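Local coordinates for pyruvate formate-lyase 2 (Archaeoglobus fulgidus, PDB 2F3O), which is of unknown substrate but belongs to the glycyl radical enzymes and probably has lyase activity, at residues A403-L408 and D417-T422; K409-D414 and Y535-I540; C426-P431 and G628-T633; I490-V495 and N615-F620; K624-C629 and N684-A689. All coordinates share one frame; numbering follows the deposited sequence.

Overall arrangement
Contacts 1, 2, 3 and 5 form one connected cluster, with centres 8 to 14 Å apart. Contact 4 touches contacts 2 and 5 only; its centre lies about 22 Å from that of contact 1. Contacts 1 and 2 share helix 401-410 and cross along the chain. Strands 421-424 and 428-431 form a small antiparallel sheet that joins contacts 1 and 3. Strands 535-543 and 624-628 are neighbours in a larger sheet and join contacts 2 and 5. Contact 4 is nested inside the loop closed by contact 3, and contact 5 follows it in the chain. The cluster places the Cys-Val-Glu segment, 426-428, next to a loop of the glycine radical region, 684-689.

Contact 1. Residues A403-L408 and D417-T422; sequences AAVKAL and DALNYT
The helical segment 403-408 passes closest to the short helix 415-419 at Val-405 and Ala-418, whose CA atoms are 5.1 Å apart. Small side chains allow this approach. Ala-418 sends CB toward the first helix, where it meets Leu-408 CB at 3.9 Å and Val-405 CB at 4.1 Å.

Val-405 works through one branch. With chi1 at -49°, CG1 lies anti to the carbonyl carbon. It rests near the Ala-418 carbonyl, and it also reaches Leu-419 CD1 at 4.1 Å and Tyr-421 CD2 at 4.0 Å. It thus fills the corner where the second segment leaves its helix at Asn-420.

Tyr-421 closes the other end. Leu-408 crosses this side chain at about a right angle, with CD1 3.6 Å from Tyr-421 CB. Ala-404 CB meets the far end of the ring, 3.6 Å from Tyr-421 CZ. The phenol oxygen is not left in apolar packing alone, because it is hydrogen-bonded to Asp-401 OD1 at the start of the first helix. Ile-429 of strand 428-431 packs against Ala-404, Leu-408 and Tyr-421.

The second subunit also reaches this region, where Leu-419 packs on its Arg-165. Two consecutive helices are thus packed on each other through alanine, valine and leucine. The strand that follows starts an antiparallel hairpin with 428-431. Cys-426 lies in the connection between its strands, an arrangement consistent with the cysteine finger loop of glycyl radical enzymes.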
# COMPACT_ATOMS: atom_id res chain seq x y z
N ALA A 403 34.83 -7.40 3.39
CA ALA A 403 34.06 -7.46 4.64
C ALA A 403 32.94 -6.45 4.67
O ALA A 403 31.91 -6.67 5.30
CB ALA A 403 34.97 -7.22 5.86
N ALA A 404 33.17 -5.32 4.01
CA ALA A 404 32.24 -4.21 4.03
C ALA A 404 31.02 -4.46 3.15
O ALA A 404 29.91 -4.15 3.55
CB ALA A 404 32.95 -2.93 3.61
N VAL A 405 31.22 -5.02 1.96
CA VAL A 405 30.10 -5.30 1.07
C VAL A 405 29.31 -6.52 1.52
O VAL A 405 28.14 -6.69 1.14
CB VAL A 405 30.48 -5.42 -0.45
CG1 VAL A 405 31.36 -4.27 -0.88
CG2 VAL A 405 31.16 -6.72 -0.74
N LYS A 406 29.94 -7.36 2.33
CA LYS A 406 29.29 -8.55 2.88
C LYS A 406 28.34 -8.10 4.00
O LYS A 406 27.24 -8.64 4.14
CB LYS A 406 30.34 -9.53 3.40
CG LYS A 406 29.86 -10.90 3.78
CD LYS A 406 31.04 -11.87 3.90
CE LYS A 406 31.99 -11.73 2.69
NZ LYS A 406 32.92 -12.90 2.42
N ALA A 407 28.77 -7.07 4.74
CA ALA A 407 28.00 -6.50 5.83
C ALA A 407 26.78 -5.83 5.27
O ALA A 407 25.69 -5.96 5.82
CB ALA A 407 28.81 -5.50 6.58
N LEU A 408 26.97 -5.12 4.16
CA LEU A 408 25.88 -4.38 3.55
C LEU A 408 24.88 -5.31 2.89
O LEU A 408 23.69 -5.13 3.04
CB LEU A 408 26.41 -3.31 2.59
CG LEU A 408 27.15 -2.16 3.28
CD1 LEU A 408 27.96 -1.42 2.28
CD2 LEU A 408 26.25 -1.21 4.05
N ASP A 417 24.70 -1.43 -5.05
CA ASP A 417 24.73 -0.37 -4.07
C ASP A 417 25.75 -0.68 -2.96
O ASP A 417 26.37 0.24 -2.43
CB ASP A 417 23.32 -0.10 -3.51
CG ASP A 417 22.47 0.78 -4.43
OD1 ASP A 417 21.38 0.33 -4.85
OD2 ASP A 417 22.87 1.94 -4.72
N ALA A 418 25.95 -1.96 -2.65
CA ALA A 418 26.99 -2.39 -1.71
C ALA A 418 28.40 -2.24 -2.27
O ALA A 418 29.27 -1.73 -1.59
CB ALA A 418 26.76 -3.83 -1.26
N LEU A 419 28.61 -2.69 -3.51
CA LEU A 419 29.89 -2.49 -4.21
C LEU A 419 30.26 -1.01 -4.27
O LEU A 419 31.40 -0.65 -4.03
CB LEU A 419 29.84 -3.06 -5.63
CG LEU A 419 30.32 -4.47 -5.99
CD1 LEU A 419 31.28 -5.08 -4.94
CD2 LEU A 419 29.17 -5.41 -6.24
N ASN A 420 29.29 -0.15 -4.55
CA ASN A 420 29.55 1.29 -4.66
C ASN A 420 29.37 2.01 -3.31
O ASN A 420 28.77 3.08 -3.25
CB ASN A 420 28.60 1.87 -5.72
CG ASN A 420 28.94 3.30 -6.12
OD1 ASN A 420 30.01 3.57 -6.68
ND2 ASN A 420 28.01 4.22 -5.85
N TYR A 421 29.88 1.44 -2.23
CA TYR A 421 29.59 2.03 -0.96
C TYR A 421 30.50 3.20 -0.69
O TYR A 421 31.52 3.36 -1.35
CB TYR A 421 29.66 1.03 0.19
CG TYR A 421 31.06 0.62 0.61
CD1 TYR A 421 31.71 1.22 1.69
CD2 TYR A 421 31.72 -0.40 -0.06
CE1 TYR A 421 32.98 0.82 2.08
CE2 TYR A 421 32.99 -0.82 0.32
CZ TYR A 421 33.61 -0.21 1.38
OH TYR A 421 34.86 -0.65 1.72
N THR A 422 30.10 4.02 0.27
CA THR A 422 30.90 5.12 0.74
C THR A 422 31.08 5.00 2.24
O THR A 422 30.46 4.17 2.91
CB THR A 422 30.22 6.45 0.46
OG1 THR A 422 31.09 7.53 0.83
CG2 THR A 422 28.90 6.53 1.24

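Contact 2. Residues K409-D414 and Y535-I540; sequences KNAEVD and YNFTGI
Tyr-535 OH is held by two groups of the chain that follows helix 401-410. Asp-414 N donates to it at 3.3 Å, and the bond is nearly straight, with 165° at the hydrogen. The hydroxyl is also hydrogen-bonded to Asp-417 OD1, one turn further on. The side chain of Asp-414 crosses the tyrosine at about a right angle, its carboxylate plane turned 68° from the ring.

Val-413 touches both aromatic side chains and uses a different branch for each. Its chi1 of 180° sets CG1 anti to the backbone N, where it meets Tyr-535 CZ at 3.9 Å. CG2 is directed to the edge of the other ring and approaches Phe-537 CE1 at 4.3 Å.

Phe-537 points its end carbon at Ala-411. The carbonyl Ala-411 O lies at the ring edge, near its plane, 3.3 Å from Phe-537 CZ. Ala-411 CB adds an apolar touch to the same carbon at 4.0 Å. The Ala-411 carbonyl is presented just where the helix ends. The ending is a Schellman motif, in which Glu-412 takes positive phi, Val-413 N bonds to Leu-408 O and Glu-412 N bonds to Lys-409 O.

On the strand side, Tyr-535 and Phe-537 are set by backbone hydrogen bonds to Phe-436 of the neighbouring strand. As the tyrosine oxygen accepts from a backbone amide, its own proton is probably directed to Asp-417. The edge of Phe-537, which carries a slight positive charge, would be attracted by the Ala-411 carbonyl.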
# COMPACT_ATOMS: atom_id res chain seq x y z
N LYS A 409 25.36 -6.35 2.21
CA LYS A 409 24.44 -7.35 1.65
C LYS A 409 23.56 -8.03 2.70
O LYS A 409 22.43 -8.35 2.40
CB LYS A 409 25.16 -8.36 0.74
CG LYS A 409 25.07 -7.99 -0.71
CD LYS A 409 26.26 -8.47 -1.50
CE LYS A 409 26.12 -9.94 -1.94
NZ LYS A 409 26.95 -10.22 -3.16
N ASN A 410 24.06 -8.21 3.92
CA ASN A 410 23.23 -8.76 5.00
C ASN A 410 22.25 -7.76 5.58
O ASN A 410 21.30 -8.14 6.24
CB ASN A 410 24.09 -9.33 6.12
CG ASN A 410 24.67 -10.66 5.78
OD1 ASN A 410 24.70 -11.06 4.60
ND2 ASN A 410 25.13 -11.38 6.79
N ALA A 411 22.50 -6.48 5.33
CA ALA A 411 21.60 -5.43 5.76
C ALA A 411 20.59 -5.22 4.64
O ALA A 411 19.82 -4.24 4.66
CB ALA A 411 22.37 -4.17 6.03
N GLU A 412 20.62 -6.15 3.68
CA GLU A 412 19.78 -6.16 2.48
C GLU A 412 20.03 -5.03 1.50
O GLU A 412 19.10 -4.49 0.91
CB GLU A 412 18.29 -6.31 2.81
CG GLU A 412 17.87 -7.72 3.01
CD GLU A 412 16.80 -7.80 4.06
OE1 GLU A 412 16.19 -6.73 4.33
OE2 GLU A 412 16.60 -8.90 4.64
N VAL A 413 21.29 -4.67 1.32
CA VAL A 413 21.64 -3.72 0.30
C VAL A 413 21.84 -4.52 -0.99
O VAL A 413 22.29 -5.67 -0.97
CB VAL A 413 22.89 -2.90 0.74
CG1 VAL A 413 23.30 -1.89 -0.30
CG2 VAL A 413 22.61 -2.20 2.04
N ASP A 414 21.45 -3.90 -2.10
CA ASP A 414 21.63 -4.43 -3.44
C ASP A 414 23.08 -4.63 -3.70
O ASP A 414 23.89 -3.87 -3.18
CB ASP A 414 21.15 -3.41 -4.48
CG ASP A 414 19.69 -3.56 -4.81
OD1 ASP A 414 18.84 -3.51 -3.88
OD2 ASP A 414 19.40 -3.70 -6.03
N TYR A 535 17.52 3.79 1.14
CA TYR A 535 17.81 2.97 2.30
C TYR A 535 17.72 3.84 3.56
O TYR A 535 18.21 4.95 3.55
CB TYR A 535 19.20 2.35 2.19
CG TYR A 535 19.43 1.48 0.96
CD1 TYR A 535 20.07 1.98 -0.17
CD2 TYR A 535 19.02 0.14 0.94
CE1 TYR A 535 20.32 1.19 -1.27
CE2 TYR A 535 19.25 -0.67 -0.16
CZ TYR A 535 19.90 -0.13 -1.26
OH TYR A 535 20.14 -0.92 -2.37
N ASN A 536 17.08 3.35 4.62
CA ASN A 536 17.04 4.09 5.89
C ASN A 536 17.53 3.22 7.02
O ASN A 536 17.00 2.15 7.23
CB ASN A 536 15.64 4.56 6.23
CG ASN A 536 15.22 5.75 5.41
OD1 ASN A 536 15.28 6.90 5.86
ND2 ASN A 536 14.80 5.49 4.19
N PHE A 537 18.53 3.69 7.75
CA PHE A 537 19.13 2.87 8.79
C PHE A 537 19.36 3.73 10.00
O PHE A 537 19.25 4.95 9.91
CB PHE A 537 20.44 2.24 8.32
CG PHE A 537 20.26 1.09 7.34
CD1 PHE A 537 20.88 1.11 6.11
CD2 PHE A 537 19.48 -0.01 7.67
CE1 PHE A 537 20.72 0.06 5.20
CE2 PHE A 537 19.31 -1.08 6.76
CZ PHE A 537 19.94 -1.04 5.53
N THR A 538 19.62 3.10 11.14
CA THR A 538 19.99 3.81 12.36
C THR A 538 21.18 3.09 13.00
O THR A 538 21.03 2.01 13.57
CB THR A 538 18.83 3.90 13.37
OG1 THR A 538 17.73 4.58 12.77
CG2 THR A 538 19.23 4.70 14.57
N GLY A 539 22.37 3.69 12.89
CA GLY A 539 23.60 3.06 13.37
C GLY A 539 23.80 3.15 14.86
O GLY A 539 23.95 4.24 15.40
N ILE A 540 23.77 2.03 15.57
CA ILE A 540 24.10 2.08 17.00
C ILE A 540 25.30 1.22 17.35
O ILE A 540 25.53 0.19 16.72
CB ILE A 540 22.89 1.78 17.92
CG1 ILE A 540 22.34 0.39 17.65
CG2 ILE A 540 21.80 2.82 17.75
CD1 ILE A 540 21.10 0.09 18.44

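Contact 3. Residues C426-P431 and G628-T633; sequences CVEIAP and GCYPMT
Tyr-630 holds CG between its backbone N and carbonyl carbon (chi1 66°), directing the ring toward Val-427 and Glu-428, while Glu-428 is bent at chi2. The bend places CD beside the phenol end, 3.3 Å from Tyr-630 OH. The two side chains cross at about a right angle, yet carboxylate and ring planes are only 24° apart. Both have their main polar partner in Ser-439: Glu-428 OE1 bonds to its OG and Tyr-630 OH to its carbonyl. A glycerol, probably from the crystallisation liquor, also bonds to Glu-428 OE1 and weakly to the phenol.

The other carboxylate oxygen turns back on its own segment. Val-427 N donates to Glu-428 OE2 at 2.9 Å on the anti side, tilted 31° out of the carboxylate plane, and Cys-426 N adds a weak bond. This Cys-Val-Glu run matches the active-site motif of glycyl radical dehydratases. In those relatives the cysteine forms the thiyl radical, and the same role is probable here.

Val-427 and Tyr-630 run past each other in opposite directions, with CG2 3.4 Å from Tyr-630 CD2. Cys-426 SG lies obliquely to the ring, 5.1 Å from the Tyr-630 centroid, in a sulfur-aromatic contact. Met-632, bent at chi2 and chi3, brings its CE to 3.9 Å from Cys-426 SG.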
# COMPACT_ATOMS: atom_id res chain seq x y z
N CYS A 426 33.78 8.45 11.28
CA CYS A 426 34.96 7.67 11.55
C CYS A 426 35.10 6.45 10.64
O CYS A 426 36.01 6.38 9.79
CB CYS A 426 34.91 7.13 12.95
SG CYS A 426 34.59 8.35 14.14
N VAL A 427 34.25 5.46 10.89
CA VAL A 427 34.39 4.13 10.27
C VAL A 427 33.10 3.60 9.64
O VAL A 427 33.08 2.48 9.12
CB VAL A 427 34.90 3.06 11.29
CG1 VAL A 427 36.16 3.51 11.98
CG2 VAL A 427 33.83 2.74 12.33
N GLU A 428 32.04 4.41 9.70
CA GLU A 428 30.71 4.03 9.23
C GLU A 428 30.59 3.88 7.71
O GLU A 428 31.09 4.70 6.95
CB GLU A 428 29.69 5.04 9.71
CG GLU A 428 29.81 5.31 11.19
CD GLU A 428 30.52 6.61 11.50
OE1 GLU A 428 29.90 7.68 11.40
OE2 GLU A 428 31.73 6.57 11.83
N ILE A 429 29.93 2.80 7.29
CA ILE A 429 29.75 2.49 5.88
C ILE A 429 28.28 2.51 5.50
O ILE A 429 27.39 2.29 6.34
CB ILE A 429 30.37 1.14 5.51
CG1 ILE A 429 29.83 0.03 6.41
CG2 ILE A 429 31.88 1.19 5.63
CD1 ILE A 429 30.05 -1.33 5.82
N ALA A 430 28.02 2.78 4.22
CA ALA A 430 26.68 3.09 3.73
C ALA A 430 26.68 3.07 2.22
O ALA A 430 27.68 3.40 1.61
CB ALA A 430 26.22 4.48 4.24
N PRO A 431 25.56 2.65 1.61
CA PRO A 431 25.33 2.88 0.17
C PRO A 431 25.49 4.36 -0.16
O PRO A 431 24.97 5.19 0.56
CB PRO A 431 23.88 2.43 -0.04
CG PRO A 431 23.33 2.19 1.34
CD PRO A 431 24.47 1.87 2.22
N GLY A 628 27.00 -1.23 14.85
CA GLY A 628 28.39 -0.80 14.69
C GLY A 628 29.26 -1.09 15.91
O GLY A 628 28.75 -1.35 16.99
N CYS A 629 30.58 -1.04 15.74
CA CYS A 629 31.48 -1.15 16.89
C CYS A 629 32.63 -0.17 16.88
O CYS A 629 33.74 -0.51 16.45
CB CYS A 629 32.03 -2.56 17.02
SG CYS A 629 32.66 -2.85 18.67
N TYR A 630 32.40 1.04 17.38
CA TYR A 630 33.46 2.02 17.44
C TYR A 630 33.16 2.92 18.61
O TYR A 630 32.00 3.12 18.94
CB TYR A 630 33.62 2.78 16.11
CG TYR A 630 32.48 3.67 15.69
CD1 TYR A 630 32.39 4.98 16.14
CD2 TYR A 630 31.52 3.20 14.82
CE1 TYR A 630 31.35 5.79 15.76
CE2 TYR A 630 30.50 4.00 14.41
CZ TYR A 630 30.40 5.28 14.90
OH TYR A 630 29.35 6.07 14.49
N PRO A 631 34.21 3.46 19.26
CA PRO A 631 33.96 4.10 20.53
C PRO A 631 33.78 5.61 20.61
O PRO A 631 33.21 6.06 21.60
CB PRO A 631 35.23 3.75 21.31
CG PRO A 631 36.27 3.70 20.28
CD PRO A 631 35.65 3.40 18.96
N MET A 632 34.26 6.37 19.62
CA MET A 632 34.67 7.78 19.82
C MET A 632 35.62 7.82 21.01
O MET A 632 36.56 7.04 21.05
CB MET A 632 33.50 8.76 20.00
CG MET A 632 32.54 8.84 18.80
SD MET A 632 33.34 8.96 17.18
CE MET A 632 34.14 10.56 17.29
N THR A 633 35.39 8.68 21.99
CA THR A 633 36.10 8.48 23.25
C THR A 633 35.14 8.12 24.37
O THR A 633 35.44 8.36 25.54
CB THR A 633 37.05 9.66 23.69
OG1 THR A 633 36.30 10.81 24.08
CG2 THR A 633 38.02 10.05 22.58

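Contact 4. Residues I490-V495 and N615-F620; sequences IVKLVV and NRHRNF
Val-495 and the ring of His-617 form the centre of the contact, and they cross at about a right angle. Val-495 CG1 lies over one face of the imidazole, offset toward the rim, 4.1 Å from His-617 CG. A chi1 of -48° sets CG1 there, anti to the carbonyl carbon. CG2 also touches the ring, at 4.0 Å from the same atom. Lys-492, one turn earlier in the helix, crosses the imidazole at about a right angle and lays CG obliquely against the ring. Val-491 adds a looser touch.

Further out, Lys-492 is extended beyond CG and carries CE to the edge of the Arg-616 guanidinium, 3.5 Å from NH1. Two positive groups meet here, with Lys-492 NZ 4.0 Å from Arg-616 NH1. Their repulsion is probably eased by solvent, as Arg-616 is exposed, and by a long, weak ion pair of Arg-616 NE with Glu-613.

The next shell fixes the loop. The His-617 backbone is hydrogen-bonded to Phe-625, whose ring packs on both Val-495 and His-617. Asn-499 of the same long helix bonds to Arg-618 O and Phe-620 N. Arg-618 and Phe-620 pack on Tyr-188 of the third subunit.

The arrangement is a helix, 477-508, packed on the connection from helix 597-615 to strand 624-628. The same helix also packs on strands 435-445 and 145-147, which is consistent with the helices that surround the barrel in glycyl radical enzymes.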
# COMPACT_ATOMS: atom_id res chain seq x y z
N ILE A 490 19.00 -3.49 27.02
CA ILE A 490 19.67 -2.21 26.88
C ILE A 490 19.55 -1.70 25.46
O ILE A 490 19.32 -0.51 25.23
CB ILE A 490 21.13 -2.35 27.28
CG1 ILE A 490 21.23 -2.52 28.78
CG2 ILE A 490 21.94 -1.15 26.85
CD1 ILE A 490 22.63 -2.41 29.29
N VAL A 491 19.68 -2.62 24.50
CA VAL A 491 19.49 -2.29 23.08
C VAL A 491 18.08 -1.77 22.87
O VAL A 491 17.91 -0.70 22.28
CB VAL A 491 19.77 -3.49 22.15
CG1 VAL A 491 19.24 -3.23 20.77
CG2 VAL A 491 21.26 -3.77 22.05
N LYS A 492 17.10 -2.48 23.41
CA LYS A 492 15.70 -2.07 23.35
C LYS A 492 15.46 -0.67 23.89
O LYS A 492 14.69 0.09 23.31
CB LYS A 492 14.80 -3.07 24.08
CG LYS A 492 14.56 -4.36 23.29
CD LYS A 492 13.53 -5.26 23.96
CE LYS A 492 13.54 -6.63 23.29
NZ LYS A 492 13.09 -7.72 24.21
N LEU A 493 16.16 -0.33 24.98
CA LEU A 493 16.10 1.02 25.53
C LEU A 493 16.60 2.03 24.52
O LEU A 493 15.99 3.06 24.35
CB LEU A 493 16.89 1.14 26.83
CG LEU A 493 16.19 1.09 28.20
CD1 LEU A 493 14.86 0.32 28.20
CD2 LEU A 493 17.14 0.48 29.21
N VAL A 494 17.69 1.74 23.81
CA VAL A 494 18.15 2.75 22.87
C VAL A 494 17.36 2.74 21.58
O VAL A 494 17.20 3.79 20.97
CB VAL A 494 19.71 2.85 22.66
CG1 VAL A 494 20.43 2.20 23.76
CG2 VAL A 494 20.14 2.26 21.36
N VAL A 495 16.81 1.59 21.18
CA VAL A 495 16.00 1.63 19.98
C VAL A 495 14.72 2.39 20.22
O VAL A 495 14.33 3.17 19.37
CB VAL A 495 15.78 0.28 19.27
CG1 VAL A 495 17.10 -0.46 19.10
CG2 VAL A 495 14.74 -0.56 19.96
N ASN A 615 20.18 -5.64 14.72
CA ASN A 615 19.78 -5.64 13.32
C ASN A 615 18.32 -6.04 13.05
O ASN A 615 17.78 -5.76 11.97
CB ASN A 615 20.76 -6.47 12.49
CG ASN A 615 22.18 -5.94 12.59
OD1 ASN A 615 22.39 -4.77 12.87
ND2 ASN A 615 23.15 -6.80 12.38
N ARG A 616 17.67 -6.64 14.04
CA ARG A 616 16.28 -7.02 13.93
C ARG A 616 15.26 -5.88 14.19
O ARG A 616 14.10 -6.04 13.82
CB ARG A 616 16.00 -8.19 14.87
CG ARG A 616 15.83 -7.82 16.36
CD ARG A 616 15.73 -9.07 17.21
NE ARG A 616 15.40 -8.78 18.60
CZ ARG A 616 14.16 -8.77 19.10
NH1 ARG A 616 13.96 -8.50 20.38
NH2 ARG A 616 13.13 -9.04 18.30
N HIS A 617 15.66 -4.76 14.81
CA HIS A 617 14.66 -3.71 15.14
C HIS A 617 14.48 -2.70 14.04
O HIS A 617 15.44 -2.33 13.37
CB HIS A 617 15.05 -2.93 16.39
CG HIS A 617 15.12 -3.76 17.62
ND1 HIS A 617 14.12 -3.79 18.57
CD2 HIS A 617 16.08 -4.61 18.05
CE1 HIS A 617 14.47 -4.62 19.54
NE2 HIS A 617 15.65 -5.13 19.25
N ARG A 618 13.26 -2.21 13.87
CA ARG A 618 13.03 -1.23 12.82
C ARG A 618 12.97 0.18 13.34
O ARG A 618 12.50 0.43 14.44
CB ARG A 618 11.74 -1.47 12.07
CG ARG A 618 11.09 -2.74 12.26
CD ARG A 618 9.68 -2.44 11.99
NE ARG A 618 8.97 -3.64 11.62
CZ ARG A 618 7.86 -3.65 10.89
NH1 ARG A 618 7.34 -2.51 10.43
NH2 ARG A 618 7.28 -4.81 10.61
N ASN A 619 13.42 1.12 12.52
CA ASN A 619 13.38 2.48 12.93
C ASN A 619 12.15 3.23 12.39
O ASN A 619 11.37 2.69 11.58
CB ASN A 619 14.69 3.18 12.56
CG ASN A 619 14.89 3.30 11.06
OD1 ASN A 619 14.06 2.83 10.27
ND2 ASN A 619 15.98 3.92 10.65
N PHE A 620 12.03 4.48 12.84
CA PHE A 620 10.93 5.36 12.53
C PHE A 620 10.90 5.68 11.06
O PHE A 620 9.82 5.83 10.48
CB PHE A 620 11.09 6.64 13.33
CG PHE A 620 10.17 7.75 12.88
CD1 PHE A 620 8.82 7.70 13.17
CD2 PHE A 620 10.66 8.82 12.16
CE1 PHE A 620 7.99 8.70 12.78
CE2 PHE A 620 9.81 9.81 11.75
CZ PHE A 620 8.47 9.75 12.07

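Contact 5. Residues K624-C629 and N684-A689; sequences KFAAGC and NLPNGA
Two backbone hydrogen bonds join the end of strand 624-628 to the loop 684-689. Asn-687 N donates to Ala-627 O at 3.0 Å from above the carbonyl plane, 49° out of it. Cys-629 N donates to Gly-688 O at 2.9 Å, nearly along the C=O axis (162°). Cys-629 and Ala-689 form a single beta bridge, supported by a CA-H...O contact from Ala-689 CA to Cys-629 O at 3.5 Å.

The loop is folded as a type I turn from Leu-685 to Gly-688, closed by Gly-688 N to Leu-685 O. Gly-688 adopts positive phi, where a side chain would be jammed against the preceding carbonyl.

Apolar contacts fill the rest. Leu-685 has CG anti to the backbone N (chi1 -157°), and its branches divide: CD1 lies 4.2 Å from Ala-627 CB, and CD2 lies 4.1 Å from Cys-629 CB. Pro-686 CG meets Ala-626 CB at 4.2 Å, and Asn-687 CB meets that same methyl at 4.1 Å. The Asn-687 amide bonds through ND2 to Ser-439 O.

Strand 535-543 pairs with the other edge of 624-628, while Leu-685 and Ala-627 pack on helix 597-615.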
# COMPACT_ATOMS: atom_id res chain seq x y z
N LYS A 624 15.69 -0.36 9.07
CA LYS A 624 16.06 -1.15 10.24
C LYS A 624 17.24 -0.53 10.96
O LYS A 624 17.87 0.37 10.46
CB LYS A 624 16.43 -2.55 9.81
CG LYS A 624 15.24 -3.44 9.58
CD LYS A 624 15.67 -4.87 9.45
CE LYS A 624 14.77 -5.74 10.32
NZ LYS A 624 14.65 -7.14 9.80
N PHE A 625 17.54 -1.02 12.15
CA PHE A 625 18.70 -0.54 12.88
C PHE A 625 19.94 -1.23 12.35
O PHE A 625 19.84 -2.31 11.77
CB PHE A 625 18.55 -0.78 14.37
CG PHE A 625 17.88 0.35 15.12
CD1 PHE A 625 16.52 0.55 15.03
CD2 PHE A 625 18.61 1.20 15.93
CE1 PHE A 625 15.91 1.58 15.72
CE2 PHE A 625 18.01 2.23 16.62
CZ PHE A 625 16.67 2.44 16.50
N ALA A 626 21.09 -0.60 12.52
CA ALA A 626 22.35 -1.10 11.97
C ALA A 626 23.42 -1.18 13.06
O ALA A 626 23.67 -0.18 13.73
CB ALA A 626 22.81 -0.19 10.86
N ALA A 627 24.03 -2.35 13.26
CA ALA A 627 25.02 -2.55 14.35
C ALA A 627 26.42 -2.07 14.00
O ALA A 627 26.98 -2.47 12.96
CB ALA A 627 25.07 -4.00 14.79
N GLY A 628 27.00 -1.23 14.85
CA GLY A 628 28.39 -0.80 14.69
C GLY A 628 29.26 -1.09 15.91
O GLY A 628 28.75 -1.35 16.99
N CYS A 629 30.58 -1.04 15.74
CA CYS A 629 31.48 -1.15 16.89
C CYS A 629 32.63 -0.17 16.88
O CYS A 629 33.74 -0.51 16.45
CB CYS A 629 32.03 -2.56 17.02
SG CYS A 629 32.66 -2.85 18.67
N ASN A 684 27.96 -9.32 10.12
CA ASN A 684 26.82 -8.80 10.88
C ASN A 684 26.99 -7.41 11.46
O ASN A 684 26.23 -7.02 12.33
CB ASN A 684 26.53 -9.70 12.05
CG ASN A 684 26.11 -11.05 11.62
OD1 ASN A 684 26.76 -12.04 11.95
ND2 ASN A 684 25.04 -11.11 10.86
N LEU A 685 27.98 -6.66 10.98
CA LEU A 685 28.28 -5.37 11.58
C LEU A 685 28.18 -4.22 10.57
O LEU A 685 29.18 -3.58 10.29
CB LEU A 685 29.68 -5.42 12.18
CG LEU A 685 30.11 -4.47 13.29
CD1 LEU A 685 29.21 -4.56 14.50
CD2 LEU A 685 31.52 -4.81 13.68
N PRO A 686 26.97 -3.92 10.05
CA PRO A 686 26.97 -3.05 8.86
C PRO A 686 27.12 -1.55 9.10
O PRO A 686 27.03 -0.80 8.16
CB PRO A 686 25.60 -3.33 8.25
CG PRO A 686 24.74 -3.59 9.43
CD PRO A 686 25.59 -4.30 10.43
N ASN A 687 27.34 -1.11 10.33
CA ASN A 687 27.61 0.31 10.55
C ASN A 687 29.10 0.60 10.80
O ASN A 687 29.46 1.69 11.18
CB ASN A 687 26.74 0.84 11.69
CG ASN A 687 26.66 2.36 11.71
OD1 ASN A 687 26.08 2.98 10.83
ND2 ASN A 687 27.23 2.95 12.73
N GLY A 688 29.95 -0.39 10.57
CA GLY A 688 31.41 -0.22 10.66
C GLY A 688 32.07 -0.69 11.95
O GLY A 688 31.40 -0.90 12.96
N ALA A 689 33.38 -0.86 11.91
CA ALA A 689 34.15 -1.24 13.10
C ALA A 689 35.42 -0.43 13.16
O ALA A 689 35.97 -0.08 12.12
CB ALA A 689 34.49 -2.70 13.09